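PDB 3RQB: acyl-CoA thioesterase from Alicyclobacillus acidocaldarius subsp. acidocaldarius, which is of unestablished function but probably hydrolyses acyl-CoA thioesters. Local coordinates for residues K50-H55 with A110-R115; H10-A15 with T44-L49. One frame throughout, in Å; residues are numbered along the deposited sequence.

Both contacts draw on helix 41-53, the long helix of the N-terminal hotdog half. Contact 2 sets its segment 44-49 against the short N-terminal helix 11-15; contact 1 sets segment 50-55, at the C-terminal end of helix 41-53, against the end of strand 103-113. Along the chain they come in series, 10-15 and 44-49 first, then 50-55 and 110-115. Their centres lie about 15 Å apart, yet they touch directly, Phe112 CZ standing 4.1 Å from Leu49 CD1 in apolar packing. The helix is therefore held at one contact by strand residues and at the other by the N-terminal segment, which ties that segment to the hotdog core.

Contact 1 (K50-H55 with A110-R115); sequences KAAMSH and AVFGIR
Phe112 carries this contact from the strand side, its ring meeting Ala52 and Met53 of the helix, and the side-chain contacts between the segments are all apolar. Ala52 CB lies 3.7 Å from Phe112 CE1 and 3.9 Å from CZ, meeting the ring obliquely. Met53, a selenomethionine, comes in differently: its CG sits at the ring edge, in the ring plane, 3.7 Å from Phe112 CZ, and the two side chains cross at about a right angle. The far end of the ring thus fits against two successive residues of the helix. Phe112 CG stands anti to its own carbonyl carbon (chi1 -77°), and from there the ring extends to the helix; the backbones stay apart, with the CA atoms of Met53 and Phe112 at 8.8 Å. An alanine in place of the phenylalanine would remove the ring and is likely to leave a gap beside Ala52 CB and Met53 CG.

No hydrogen bond joins the segments; within 50-55, Lys50 O accepts both the backbone N of Ser54 and its hydroxyl, OG lying 2.6 Å from Lys50 O and 53° above the carbonyl plane. The strand bonds to its sheet neighbours, Ala110 with Phe94 and Phe112 with Gln92.

Among its neighbours, Phe112 also meets the ring of Phe94 on strand 91-100, with planes at about 65°, and touches Pro62 on strand 61-69. Ala52 packs on Phe94 and Leu96, and Met53 on Gln61, so this end of helix 41-53 lies over strands 61-69, 91-100 and 103-113, the helix-on-sheet core packing of the hotdog fold.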
ATOM      1  N   LYS B  50      -7.287 -15.930   1.169  1.00 44.58           N
ATOM      2  CA  LYS B  50      -7.486 -17.350   1.408  1.00 50.18           C
ATOM      3  C   LYS B  50      -6.992 -18.133   0.216  1.00 48.59           C
ATOM      4  O   LYS B  50      -6.350 -19.164   0.377  1.00 49.90           O
ATOM      5  CB  LYS B  50      -8.958 -17.671   1.648  1.00 65.68           C
ATOM      6  CG  LYS B  50      -9.524 -17.024   2.891  1.00 80.71           C
ATOM      7  CD  LYS B  50      -8.636 -17.283   4.100  1.00 92.20           C
ATOM      8  CE  LYS B  50      -8.703 -18.732   4.559  1.00 97.87           C
ATOM      9  NZ  LYS B  50      -7.826 -18.963   5.749  1.00101.95           N
ATOM     10  N   ALA B  51      -7.270 -17.617  -0.979  1.00 50.16           N
ATOM     11  CA  ALA B  51      -6.901 -18.300  -2.215  1.00 51.40           C
ATOM     12  C   ALA B  51      -5.444 -18.724  -2.175  1.00 47.82           C
ATOM     13  O   ALA B  51      -5.139 -19.896  -2.373  1.00 39.26           O
ATOM     14  CB  ALA B  51      -7.144 -17.399  -3.410  1.00 49.58           C
ATOM     15  N   ALA B  52      -4.559 -17.768  -1.900  1.00 49.54           N
ATOM     16  CA  ALA B  52      -3.125 -18.028  -1.828  1.00 43.42           C
ATOM     17  C   ALA B  52      -2.813 -18.869  -0.607  1.00 44.65           C
ATOM     18  O   ALA B  52      -1.973 -19.769  -0.667  1.00 51.89           O
ATOM     19  CB  ALA B  52      -2.339 -16.727  -1.781  1.00 40.51           C
HETATM   20  N   MSE B  53      -3.480 -18.572   0.504  1.00 39.87           N
HETATM   21  CA  MSE B  53      -3.317 -19.384   1.709  1.00 46.48           C
HETATM   22  C   MSE B  53      -3.648 -20.866   1.481  1.00 53.26           C
HETATM   23  O   MSE B  53      -2.932 -21.764   1.948  1.00 54.61           O
HETATM   24  CB  MSE B  53      -4.181 -18.837   2.828  1.00 41.84           C
HETATM   25  CG  MSE B  53      -3.703 -17.532   3.382  1.00 42.47           C
HETATM   26 SE   MSE B  53      -4.214 -17.446   5.238  0.47 79.54          SE
HETATM   27  CE  MSE B  53      -2.910 -18.742   5.919  1.00 44.59           C
ATOM     28  N   SER B  54      -4.735 -21.106   0.754  1.00 46.69           N
ATOM     29  CA  SER B  54      -5.205 -22.456   0.469  1.00 51.93           C
ATOM     30  C   SER B  54      -4.428 -23.117  -0.664  1.00 59.08           C
ATOM     31  O   SER B  54      -4.594 -24.311  -0.938  1.00 57.57           O
ATOM     32  CB  SER B  54      -6.679 -22.421   0.108  1.00 51.81           C
ATOM     33  OG  SER B  54      -7.365 -21.520   0.953  1.00 61.95           O
ATOM     34  N   HIS B  55      -3.588 -22.335  -1.328  1.00 57.56           N
ATOM     35  CA  HIS B  55      -2.758 -22.875  -2.381  1.00 53.41           C
ATOM     36  C   HIS B  55      -1.782 -23.874  -1.774  1.00 59.05           C
ATOM     37  O   HIS B  55      -1.186 -23.614  -0.724  1.00 60.78           O
ATOM     38  CB  HIS B  55      -2.009 -21.757  -3.095  1.00 50.12           C
ATOM     39  CG  HIS B  55      -1.581 -22.115  -4.481  1.00 51.22           C
ATOM     40  ND1 HIS B  55      -0.533 -22.973  -4.741  1.00 55.53           N
ATOM     41  CD2 HIS B  55      -2.069 -21.738  -5.686  1.00 45.19           C
ATOM     42  CE1 HIS B  55      -0.385 -23.101  -6.048  1.00 53.07           C
ATOM     43  NE2 HIS B  55      -1.304 -22.360  -6.642  1.00 52.69           N
ATOM     44  N   ALA B 110       0.257 -10.741  -3.222  1.00 47.57           N
ATOM     45  CA  ALA B 110       0.527 -11.082  -1.835  1.00 43.89           C
ATOM     46  C   ALA B 110       1.947 -11.585  -1.634  1.00 47.52           C
ATOM     47  O   ALA B 110       2.561 -12.185  -2.532  1.00 48.78           O
ATOM     48  CB  ALA B 110      -0.482 -12.111  -1.324  1.00 30.61           C
ATOM     49  N   VAL B 111       2.457 -11.342  -0.436  1.00 39.92           N
ATOM     50  CA  VAL B 111       3.764 -11.826  -0.076  1.00 34.93           C
ATOM     51  C   VAL B 111       3.639 -12.722   1.137  1.00 38.25           C
ATOM     52  O   VAL B 111       3.131 -12.305   2.167  1.00 32.97           O
ATOM     53  CB  VAL B 111       4.696 -10.666   0.248  1.00 29.40           C
ATOM     54  CG1 VAL B 111       6.116 -11.173   0.419  1.00 25.07           C
ATOM     55  CG2 VAL B 111       4.622  -9.615  -0.862  1.00 34.14           C
ATOM     56  N   PHE B 112       4.107 -13.958   1.002  1.00 47.94           N
ATOM     57  CA  PHE B 112       4.183 -14.889   2.123  1.00 48.30           C
ATOM     58  C   PHE B 112       5.632 -15.108   2.470  1.00 45.07           C
ATOM     59  O   PHE B 112       6.498 -15.019   1.607  1.00 47.34           O
ATOM     60  CB  PHE B 112       3.577 -16.234   1.755  1.00 49.72           C
ATOM     61  CG  PHE B 112       2.094 -16.240   1.755  1.00 55.80           C
ATOM     62  CD1 PHE B 112       1.384 -15.538   0.795  1.00 58.34           C
ATOM     63  CD2 PHE B 112       1.399 -16.959   2.708  1.00 60.83           C
ATOM     64  CE1 PHE B 112       0.006 -15.554   0.785  1.00 56.22           C
ATOM     65  CE2 PHE B 112       0.020 -16.976   2.705  1.00 63.89           C
ATOM     66  CZ  PHE B 112      -0.680 -16.272   1.740  1.00 57.44           C
ATOM     67  N   GLY B 113       5.901 -15.394   3.735  1.00 42.34           N
ATOM     68  CA  GLY B 113       7.259 -15.670   4.151  1.00 44.32           C
ATOM     69  C   GLY B 113       7.332 -16.310   5.519  1.00 49.39           C
ATOM     70  O   GLY B 113       6.407 -16.197   6.326  1.00 42.88           O
ATOM     71  N   ILE B 114       8.440 -16.993   5.777  1.00 56.18           N
ATOM     72  CA  ILE B 114       8.691 -17.572   7.082  1.00 51.17           C
ATOM     73  C   ILE B 114       9.601 -16.647   7.853  1.00 54.18           C
ATOM     74  O   ILE B 114      10.712 -16.336   7.404  1.00 60.65           O
ATOM     75  CB  ILE B 114       9.371 -18.937   6.964  1.00 45.69           C
ATOM     76  CG1 ILE B 114       8.529 -19.863   6.076  1.00 51.06           C
ATOM     77  CG2 ILE B 114       9.616 -19.525   8.366  1.00 37.96           C
ATOM     78  CD1 ILE B 114       9.327 -20.601   5.008  1.00 51.51           C
ATOM     79  N   ARG B 115       9.133 -16.200   9.013  1.00 55.71           N
ATOM     80  CA  ARG B 115       9.921 -15.266   9.810  1.00 63.44           C
ATOM     81  C   ARG B 115      10.362 -15.788  11.179  1.00 68.79           C
ATOM     82  O   ARG B 115       9.701 -16.630  11.807  1.00 65.54           O
ATOM     83  CB  ARG B 115       9.233 -13.897   9.926  1.00 62.33           C
ATOM     84  CG  ARG B 115       7.746 -13.961  10.185  1.00 65.68           C
ATOM     85  CD  ARG B 115       7.040 -12.681   9.742  1.00 67.39           C
ATOM     86  NE  ARG B 115       7.387 -11.510  10.548  1.00 61.07           N
ATOM     87  CZ  ARG B 115       6.545 -10.513  10.794  1.00 47.76           C
ATOM     88  NH1 ARG B 115       5.316 -10.557  10.298  1.00 36.43           N
ATOM     89  NH2 ARG B 115       6.923  -9.482  11.537  1.00 49.50           N
TER

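Contact 2 (H10-A15 with T44-L49); sequences HAFDDA and TAATML
Phe12 and Ala46 form the close part of this helix-helix contact. Phe12 CZ is 3.8 Å from Ala46 CB and CE2 is 4.0 Å from it, so a corner of the ring, met obliquely, rests on the alanine methyl. With CG opposite the backbone N about the first torsion (chi1 180°), the ring is carried about halfway across the 9.1 Å between the CA atoms of Phe12 and Ala46, where the methyl meets it. Ala183, Ala184 and Ala187 of helix 182-188 pack on Phe12, and Ala183 touches Ala46, so alanines of two helices meet the ring, and Arg178 touches it too.

The second pair is looser, though its CA atoms are nearer, at 7.7 Å. Ala15 O and Thr47 OG1 stand 4.0 Å apart, too far for a hydrogen bond, and the threonine hydroxyl instead bonds to Ile43 O within its own helix. Toward the partly exposed side of helix 11-15, Asp13 leaves the partner helix and forms a salt bridge with Arg178.

A long helix lying against a curved antiparallel sheet is the signature of the hotdog fold; helix 41-53 is that helix in the N-terminal half, and the N-terminal helix 11-15 packs against it.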
ATOM      1  N   HIS B  10     -19.489 -20.065  10.635  1.00 69.94           N
ATOM      2  CA  HIS B  10     -19.452 -18.628  10.855  1.00 67.35           C
ATOM      3  C   HIS B  10     -19.596 -17.945   9.503  1.00 65.10           C
ATOM      4  O   HIS B  10     -19.022 -18.394   8.508  1.00 65.20           O
ATOM      5  CB  HIS B  10     -18.137 -18.205  11.510  1.00 64.96           C
ATOM      6  CG  HIS B  10     -18.088 -16.755  11.876  1.00 68.45           C
ATOM      7  ND1 HIS B  10     -18.139 -16.313  13.182  1.00 70.22           N
ATOM      8  CD2 HIS B  10     -18.003 -15.643  11.108  1.00 68.56           C
ATOM      9  CE1 HIS B  10     -18.084 -14.992  13.202  1.00 63.43           C
ATOM     10  NE2 HIS B  10     -18.000 -14.561  11.956  1.00 62.01           N
ATOM     11  N   ALA B  11     -20.356 -16.858   9.472  1.00 61.35           N
ATOM     12  CA  ALA B  11     -20.633 -16.150   8.227  1.00 63.24           C
ATOM     13  C   ALA B  11     -19.363 -15.888   7.442  1.00 63.98           C
ATOM     14  O   ALA B  11     -19.288 -16.176   6.251  1.00 63.99           O
ATOM     15  CB  ALA B  11     -21.326 -14.837   8.521  1.00 68.51           C
ATOM     16  N   PHE B  12     -18.367 -15.339   8.125  1.00 63.15           N
ATOM     17  CA  PHE B  12     -17.082 -15.048   7.514  1.00 60.84           C
ATOM     18  C   PHE B  12     -16.511 -16.265   6.789  1.00 62.97           C
ATOM     19  O   PHE B  12     -16.158 -16.188   5.608  1.00 64.70           O
ATOM     20  CB  PHE B  12     -16.095 -14.583   8.581  1.00 60.05           C
ATOM     21  CG  PHE B  12     -14.734 -14.263   8.044  1.00 60.33           C
ATOM     22  CD1 PHE B  12     -13.808 -15.267   7.818  1.00 60.44           C
ATOM     23  CD2 PHE B  12     -14.380 -12.957   7.754  1.00 62.30           C
ATOM     24  CE1 PHE B  12     -12.553 -14.972   7.319  1.00 61.56           C
ATOM     25  CE2 PHE B  12     -13.124 -12.655   7.254  1.00 64.63           C
ATOM     26  CZ  PHE B  12     -12.209 -13.662   7.036  1.00 62.74           C
ATOM     27  N   ASP B  13     -16.410 -17.385   7.496  1.00 59.01           N
ATOM     28  CA  ASP B  13     -15.901 -18.606   6.885  1.00 61.01           C
ATOM     29  C   ASP B  13     -16.824 -19.043   5.752  1.00 54.49           C
ATOM     30  O   ASP B  13     -16.423 -19.759   4.827  1.00 45.12           O
ATOM     31  CB  ASP B  13     -15.770 -19.704   7.940  1.00 62.99           C
ATOM     32  CG  ASP B  13     -14.809 -19.326   9.037  1.00 63.54           C
ATOM     33  OD1 ASP B  13     -13.778 -18.709   8.713  1.00 63.42           O
ATOM     34  OD2 ASP B  13     -15.080 -19.630  10.216  1.00 64.06           O
ATOM     35  N   ASP B  14     -18.070 -18.599   5.836  1.00 55.88           N
ATOM     36  CA  ASP B  14     -19.059 -18.925   4.832  1.00 62.46           C
ATOM     37  C   ASP B  14     -18.815 -18.102   3.568  1.00 57.18           C
ATOM     38  O   ASP B  14     -18.834 -18.627   2.464  1.00 58.67           O
ATOM     39  CB  ASP B  14     -20.460 -18.679   5.387  1.00 78.13           C
ATOM     40  CG  ASP B  14     -21.492 -19.614   4.799  1.00 93.83           C
ATOM     41  OD1 ASP B  14     -22.335 -19.138   4.005  1.00100.08           O
ATOM     42  OD2 ASP B  14     -21.453 -20.823   5.124  1.00 97.45           O
ATOM     43  N   ALA B  15     -18.562 -16.811   3.733  1.00 56.72           N
ATOM     44  CA  ALA B  15     -18.306 -15.931   2.592  1.00 60.39           C
ATOM     45  C   ALA B  15     -16.999 -16.264   1.893  1.00 63.13           C
ATOM     46  O   ALA B  15     -16.899 -16.201   0.665  1.00 67.10           O
ATOM     47  CB  ALA B  15     -18.284 -14.489   3.042  1.00 62.65           C
ATOM     48  N   THR B  44     -13.953  -9.121   0.295  1.00 39.30           N
ATOM     49  CA  THR B  44     -13.405  -9.441  -1.006  1.00 41.69           C
ATOM     50  C   THR B  44     -11.906  -9.648  -0.886  1.00 46.23           C
ATOM     51  O   THR B  44     -11.328 -10.499  -1.553  1.00 54.40           O
ATOM     52  CB  THR B  44     -13.650  -8.307  -1.996  1.00 46.46           C
ATOM     53  OG1 THR B  44     -15.053  -8.030  -2.073  1.00 54.01           O
ATOM     54  CG2 THR B  44     -13.118  -8.689  -3.371  1.00 45.66           C
ATOM     55  N   ALA B  45     -11.281  -8.854  -0.030  1.00 46.87           N
ATOM     56  CA  ALA B  45      -9.837  -8.916   0.158  1.00 47.34           C
ATOM     57  C   ALA B  45      -9.443 -10.142   0.973  1.00 41.08           C
ATOM     58  O   ALA B  45      -8.457 -10.805   0.652  1.00 35.37           O
ATOM     59  CB  ALA B  45      -9.318  -7.629   0.815  1.00 45.78           C
ATOM     60  N   ALA B  46     -10.210 -10.431   2.027  1.00 43.47           N
ATOM     61  CA  ALA B  46     -10.022 -11.644   2.820  1.00 41.14           C
ATOM     62  C   ALA B  46     -10.124 -12.842   1.887  1.00 43.40           C
ATOM     63  O   ALA B  46      -9.241 -13.696   1.839  1.00 39.44           O
ATOM     64  CB  ALA B  46     -11.067 -11.730   3.912  1.00 36.23           C
ATOM     65  N   THR B  47     -11.201 -12.878   1.114  1.00 47.98           N
ATOM     66  CA  THR B  47     -11.333 -13.864   0.050  1.00 51.49           C
ATOM     67  C   THR B  47     -10.102 -13.959  -0.872  1.00 45.54           C
ATOM     68  O   THR B  47      -9.622 -15.049  -1.137  1.00 48.77           O
ATOM     69  CB  THR B  47     -12.576 -13.589  -0.793  1.00 55.76           C
ATOM     70  OG1 THR B  47     -13.739 -13.818   0.008  1.00 56.73           O
ATOM     71  CG2 THR B  47     -12.601 -14.510  -1.990  1.00 57.19           C
HETATM   72  N   MSE B  48      -9.594 -12.830  -1.359  1.00 44.51           N
HETATM   73  CA  MSE B  48      -8.402 -12.838  -2.208  1.00 49.25           C
HETATM   74  C   MSE B  48      -7.222 -13.518  -1.522  1.00 51.23           C
HETATM   75  O   MSE B  48      -6.389 -14.135  -2.187  1.00 50.80           O
HETATM   76  CB  MSE B  48      -7.998 -11.416  -2.622  1.00 56.60           C
HETATM   77  CG  MSE B  48      -8.915 -10.786  -3.661  1.00 62.61           C
HETATM   78 SE   MSE B  48      -9.118 -11.900  -5.254  0.75 62.00          SE
HETATM   79  CE  MSE B  48      -8.088 -10.816  -6.507  1.00 59.57           C
ATOM     80  N   LEU B  49      -7.149 -13.395  -0.197  1.00 49.33           N
ATOM     81  CA  LEU B  49      -6.025 -13.926   0.586  1.00 46.19           C
ATOM     82  C   LEU B  49      -6.088 -15.442   0.850  1.00 45.49           C
ATOM     83  O   LEU B  49      -5.066 -16.151   0.771  1.00 38.30           O
ATOM     84  CB  LEU B  49      -5.915 -13.168   1.909  1.00 47.31           C
ATOM     85  CG  LEU B  49      -4.781 -13.566   2.855  1.00 45.05           C
ATOM     86  CD1 LEU B  49      -3.418 -13.292   2.228  1.00 39.43           C
ATOM     87  CD2 LEU B  49      -4.922 -12.826   4.178  1.00 43.46           C
TER